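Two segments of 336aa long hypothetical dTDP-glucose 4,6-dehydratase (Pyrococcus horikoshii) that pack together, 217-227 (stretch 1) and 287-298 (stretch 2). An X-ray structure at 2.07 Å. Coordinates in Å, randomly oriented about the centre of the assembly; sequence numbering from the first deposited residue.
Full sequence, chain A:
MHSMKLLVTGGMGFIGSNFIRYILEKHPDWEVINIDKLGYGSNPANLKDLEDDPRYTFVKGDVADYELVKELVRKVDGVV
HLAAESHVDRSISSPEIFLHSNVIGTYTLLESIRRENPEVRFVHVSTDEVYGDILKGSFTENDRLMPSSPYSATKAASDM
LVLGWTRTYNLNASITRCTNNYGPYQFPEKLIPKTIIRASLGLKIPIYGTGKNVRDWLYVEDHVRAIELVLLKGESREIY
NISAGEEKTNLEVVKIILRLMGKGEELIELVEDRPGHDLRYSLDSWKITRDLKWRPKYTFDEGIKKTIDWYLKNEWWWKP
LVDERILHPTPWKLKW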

# COMPACT_ATOMS: atom_id res chain seq x y z
N TRP A 217 -6.81 20.32 -12.35
CA TRP A 217 -8.22 20.07 -12.61
C TRP A 217 -8.40 19.33 -13.91
O TRP A 217 -7.92 19.76 -14.97
CB TRP A 217 -9.01 21.38 -12.60
CG TRP A 217 -8.99 22.02 -11.24
CD1 TRP A 217 -8.12 22.97 -10.79
CD2 TRP A 217 -9.81 21.66 -10.12
NE1 TRP A 217 -8.35 23.22 -9.45
CE2 TRP A 217 -9.38 22.43 -9.02
CE3 TRP A 217 -10.87 20.76 -9.94
CZ2 TRP A 217 -9.97 22.33 -7.75
CZ3 TRP A 217 -11.46 20.66 -8.68
CH2 TRP A 217 -11.00 21.44 -7.61
N LEU A 218 -9.08 18.19 -13.83
CA LEU A 218 -9.33 17.35 -15.00
C LEU A 218 -10.82 17.17 -15.25
O LEU A 218 -11.55 16.68 -14.39
CB LEU A 218 -8.68 15.98 -14.76
CG LEU A 218 -8.85 14.85 -15.78
CD1 LEU A 218 -8.10 15.19 -17.05
CD2 LEU A 218 -8.33 13.55 -15.18
N TYR A 219 -11.29 17.58 -16.44
CA TYR A 219 -12.71 17.42 -16.76
C TYR A 219 -13.04 15.93 -16.68
O TYR A 219 -12.33 15.11 -17.26
CB TYR A 219 -13.02 17.96 -18.16
CG TYR A 219 -14.51 17.98 -18.47
CD1 TYR A 219 -15.40 18.67 -17.65
CD2 TYR A 219 -15.03 17.28 -19.56
CE1 TYR A 219 -16.77 18.66 -17.89
CE2 TYR A 219 -16.40 17.26 -19.82
CZ TYR A 219 -17.26 17.95 -18.97
OH TYR A 219 -18.62 17.91 -19.19
N VAL A 220 -14.10 15.58 -15.97
CA VAL A 220 -14.46 14.18 -15.79
C VAL A 220 -14.54 13.36 -17.08
O VAL A 220 -14.08 12.22 -17.11
CB VAL A 220 -15.79 14.03 -15.00
CG1 VAL A 220 -16.98 14.53 -15.83
CG2 VAL A 220 -15.98 12.58 -14.58
N GLU A 221 -15.10 13.92 -18.14
CA GLU A 221 -15.18 13.15 -19.39
C GLU A 221 -13.78 12.77 -19.89
O GLU A 221 -13.60 11.69 -20.47
CB GLU A 221 -15.94 13.92 -20.48
CG GLU A 221 -16.33 13.04 -21.67
CD GLU A 221 -16.88 13.84 -22.84
OE1 GLU A 221 -17.80 14.66 -22.63
OE2 GLU A 221 -16.38 13.66 -23.97
N ASP A 222 -12.81 13.65 -19.68
CA ASP A 222 -11.43 13.38 -20.10
C ASP A 222 -10.84 12.25 -19.26
O ASP A 222 -10.06 11.45 -19.76
CB ASP A 222 -10.56 14.63 -19.97
CG ASP A 222 -10.55 15.47 -21.23
OD1 ASP A 222 -10.63 14.89 -22.33
OD2 ASP A 222 -10.44 16.71 -21.12
N HIS A 223 -11.21 12.21 -17.98
CA HIS A 223 -10.74 11.14 -17.11
C HIS A 223 -11.35 9.86 -17.67
O HIS A 223 -10.67 8.85 -17.85
CB HIS A 223 -11.21 11.37 -15.66
CG HIS A 223 -10.81 10.28 -14.71
ND1 HIS A 223 -11.50 10.03 -13.54
CD2 HIS A 223 -9.78 9.40 -14.74
CE1 HIS A 223 -10.91 9.03 -12.89
NE2 HIS A 223 -9.87 8.63 -13.60
N VAL A 224 -12.65 9.92 -17.96
CA VAL A 224 -13.39 8.79 -18.51
C VAL A 224 -12.75 8.26 -19.79
O VAL A 224 -12.60 7.05 -19.96
CB VAL A 224 -14.87 9.19 -18.79
CG1 VAL A 224 -15.51 8.21 -19.75
CG2 VAL A 224 -15.66 9.21 -17.48
N ARG A 225 -12.37 9.17 -20.68
CA ARG A 225 -11.73 8.78 -21.93
C ARG A 225 -10.41 8.07 -21.67
O ARG A 225 -10.07 7.09 -22.35
CB ARG A 225 -11.52 10.01 -22.83
CG ARG A 225 -12.81 10.53 -23.46
CD ARG A 225 -12.64 11.90 -24.11
NE ARG A 225 -13.89 12.42 -24.67
CZ ARG A 225 -14.44 12.01 -25.81
NH1 ARG A 225 -13.85 11.08 -26.54
NH2 ARG A 225 -15.59 12.53 -26.22
N ALA A 226 -9.68 8.56 -20.67
CA ALA A 226 -8.41 7.95 -20.29
C ALA A 226 -8.64 6.53 -19.76
O ALA A 226 -7.94 5.61 -20.15
CB ALA A 226 -7.71 8.80 -19.22
N ILE A 227 -9.62 6.36 -18.88
CA ILE A 227 -9.92 5.04 -18.34
C ILE A 227 -10.26 4.08 -19.47
O ILE A 227 -9.78 2.94 -19.50
CB ILE A 227 -11.11 5.10 -17.34
CG1 ILE A 227 -10.72 5.92 -16.10
CG2 ILE A 227 -11.53 3.68 -16.94
CD1 ILE A 227 -11.80 6.04 -15.03
N LYS A 287 3.69 9.12 -19.27
CA LYS A 287 3.60 7.70 -19.61
C LYS A 287 2.38 7.37 -20.47
O LYS A 287 2.51 6.77 -21.54
CB LYS A 287 3.56 6.86 -18.32
CG LYS A 287 3.54 5.35 -18.53
CD LYS A 287 3.66 4.64 -17.19
CE LYS A 287 3.65 3.13 -17.32
NZ LYS A 287 3.78 2.48 -15.98
N ILE A 288 1.20 7.77 -20.01
CA ILE A 288 -0.01 7.50 -20.75
C ILE A 288 -0.03 8.27 -22.07
O ILE A 288 -0.57 7.79 -23.07
CB ILE A 288 -1.27 7.81 -19.89
CG1 ILE A 288 -2.49 7.13 -20.51
CG2 ILE A 288 -1.48 9.33 -19.78
CD1 ILE A 288 -3.75 7.24 -19.65
N THR A 289 0.59 9.44 -22.09
CA THR A 289 0.64 10.23 -23.31
C THR A 289 1.46 9.47 -24.35
O THR A 289 1.00 9.24 -25.48
CB THR A 289 1.30 11.60 -23.09
OG1 THR A 289 0.56 12.34 -22.10
CG2 THR A 289 1.34 12.40 -24.38
N ARG A 290 2.66 9.08 -23.96
CA ARG A 290 3.61 8.37 -24.82
C ARG A 290 3.11 7.01 -25.30
O ARG A 290 3.16 6.72 -26.50
CB ARG A 290 4.93 8.17 -24.06
CG ARG A 290 6.06 7.48 -24.87
CD ARG A 290 7.15 6.94 -23.93
NE ARG A 290 6.59 5.96 -22.99
CZ ARG A 290 6.87 5.90 -21.70
NH1 ARG A 290 7.72 6.75 -21.14
NH2 ARG A 290 6.25 5.00 -20.94
N ASP A 291 2.66 6.17 -24.38
CA ASP A 291 2.21 4.83 -24.71
C ASP A 291 0.82 4.70 -25.33
O ASP A 291 0.64 4.03 -26.34
CB ASP A 291 2.28 3.92 -23.48
CG ASP A 291 3.71 3.73 -22.98
OD1 ASP A 291 4.65 4.17 -23.66
OD2 ASP A 291 3.88 3.12 -21.91
N LEU A 292 -0.18 5.35 -24.72
CA LEU A 292 -1.54 5.24 -25.22
C LEU A 292 -2.05 6.44 -26.01
O LEU A 292 -3.20 6.46 -26.44
CB LEU A 292 -2.48 4.95 -24.05
CG LEU A 292 -2.02 3.88 -23.06
CD1 LEU A 292 -3.15 3.59 -22.06
CD2 LEU A 292 -1.62 2.62 -23.80
N LYS A 293 -1.19 7.44 -26.19
CA LYS A 293 -1.56 8.64 -26.94
C LYS A 293 -2.73 9.41 -26.35
O LYS A 293 -3.47 10.08 -27.07
CB LYS A 293 -1.88 8.28 -28.39
CG LYS A 293 -0.66 8.04 -29.26
CD LYS A 293 0.19 6.91 -28.71
CE LYS A 293 1.46 6.70 -29.52
NZ LYS A 293 2.21 5.54 -28.95
N TRP A 294 -2.91 9.34 -25.03
CA TRP A 294 -3.99 10.08 -24.39
C TRP A 294 -3.67 11.57 -24.26
O TRP A 294 -2.57 11.93 -23.83
CB TRP A 294 -4.27 9.55 -22.98
CG TRP A 294 -5.32 10.38 -22.28
CD1 TRP A 294 -6.66 10.37 -22.52
CD2 TRP A 294 -5.10 11.39 -21.29
NE1 TRP A 294 -7.29 11.31 -21.74
CE2 TRP A 294 -6.35 11.96 -20.98
CE3 TRP A 294 -3.95 11.88 -20.64
CZ2 TRP A 294 -6.50 12.98 -20.04
CZ3 TRP A 294 -4.10 12.90 -19.71
CH2 TRP A 294 -5.37 13.44 -19.42
N ARG A 295 -4.63 12.41 -24.62
CA ARG A 295 -4.50 13.86 -24.52
C ARG A 295 -5.86 14.41 -24.05
O ARG A 295 -6.91 13.84 -24.38
CB ARG A 295 -4.20 14.49 -25.88
CG ARG A 295 -2.93 14.01 -26.59
CD ARG A 295 -1.69 14.76 -26.13
NE ARG A 295 -0.52 14.41 -26.94
CZ ARG A 295 0.69 14.90 -26.75
NH1 ARG A 295 0.90 15.79 -25.78
NH2 ARG A 295 1.70 14.51 -27.52
N PRO A 296 -5.86 15.49 -23.26
CA PRO A 296 -7.17 16.01 -22.83
C PRO A 296 -7.90 16.51 -24.08
O PRO A 296 -7.28 17.08 -24.99
CB PRO A 296 -6.80 17.15 -21.89
CG PRO A 296 -5.51 16.67 -21.29
CD PRO A 296 -4.77 16.14 -22.51
N LYS A 297 -9.21 16.28 -24.13
CA LYS A 297 -10.01 16.71 -25.28
C LYS A 297 -10.55 18.13 -25.08
O LYS A 297 -10.84 18.84 -26.04
CB LYS A 297 -11.17 15.74 -25.49
CG LYS A 297 -12.18 16.17 -26.56
CD LYS A 297 -13.35 15.19 -26.64
CE LYS A 297 -14.39 15.64 -27.66
NZ LYS A 297 -13.81 15.70 -29.04
N TYR A 298 -10.67 18.53 -23.82
CA TYR A 298 -11.20 19.84 -23.48
C TYR A 298 -10.19 20.68 -22.70
O TYR A 298 -9.41 20.14 -21.91
CB TYR A 298 -12.44 19.68 -22.60
CG TYR A 298 -13.49 18.74 -23.15
CD1 TYR A 298 -14.31 19.12 -24.22
CD2 TYR A 298 -13.66 17.47 -22.61
CE1 TYR A 298 -15.27 18.24 -24.73
CE2 TYR A 298 -14.62 16.59 -23.11
CZ TYR A 298 -15.42 16.98 -24.17
OH TYR A 298 -16.35 16.11 -24.67
O HOH W 1 -9.29 12.66 -23.50

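The end of a strand (217-219) and the first turns of the helix that follows it (220-227) pack against the last turns of a second helix (287-292) and the extended segment leaving it, burying 505 Å² between them, both sides summed. Y219 occupies the N-cap position of the first helix; K293, with positive phi, turns the chain out of the second and starts the run that passes alongside the first helix in the opposite direction, W294 beside A226 and P296 beside D222. The backbones come nearest at D222 and P296 (CA to CA 5.7 Å) and are almost as close at A226 and W294 (CA to CA 6.4 Å), so one face of the helix, carrying E221, D222, R225 and A226, looks onto residues 294-298, while H223, V224 and I227 turn elsewhere.

Hydrogen bonds to the backbone centre on D222. Its carboxylate receives two successive amides: K297 N donates to D222 OD1 (2.7 Å, nearly straight at 168°), and Y298 N donates to D222 OD2 (3.3 Å, 160°). The two oxygens of one buried acid thus pin the loop to the helix. The main chain of the same residue takes part as well, since W294 NE1 makes a weak bond to D222 O (3.4 Å), an oxygen already accepting the helical bond from A226 N (3.1 Å). Water 1 adds a bridge, donating to D222 OD1 (2.9 Å from its O) and to R295 O (2.8 Å from its O) and weakly accepting from W294 NE1 (3.0 Å from its O).

Charged and polar side chains gather around E221. Y298 OH donates to E221 OE2 at a short 2.5 Å, and the same oxygen forms a salt bridge within the helix with R225 (NH2 to E221 OE2 2.6 Å, NE to E221 OE2 2.9 Å). One carboxylate oxygen therefore serves both the phenol and the guanidinium. The aliphatic part of K297 lies over one face of that guanidinium, with K297 CD 3.4 Å from R225 NE, a contact that brings methylene against the flat group rather than charge against charge.

Aromatic and apolar contacts complete the packing. The edge of Y219 points to the face of Y298 in an offset arrangement, ring planes at 82° and centroids 5.1 Å apart. The W294 indole is met in two ways: A226 CB sits over its five-membered ring, 3.8 Å from the centroid in a CH-pi contact, whereas L218 CD1 approaches the ring edge, 4.0 Å from W294 CH2. The methyl of A226 also reaches the second helix, with A226 CB 4.3 Å from I288 CD1.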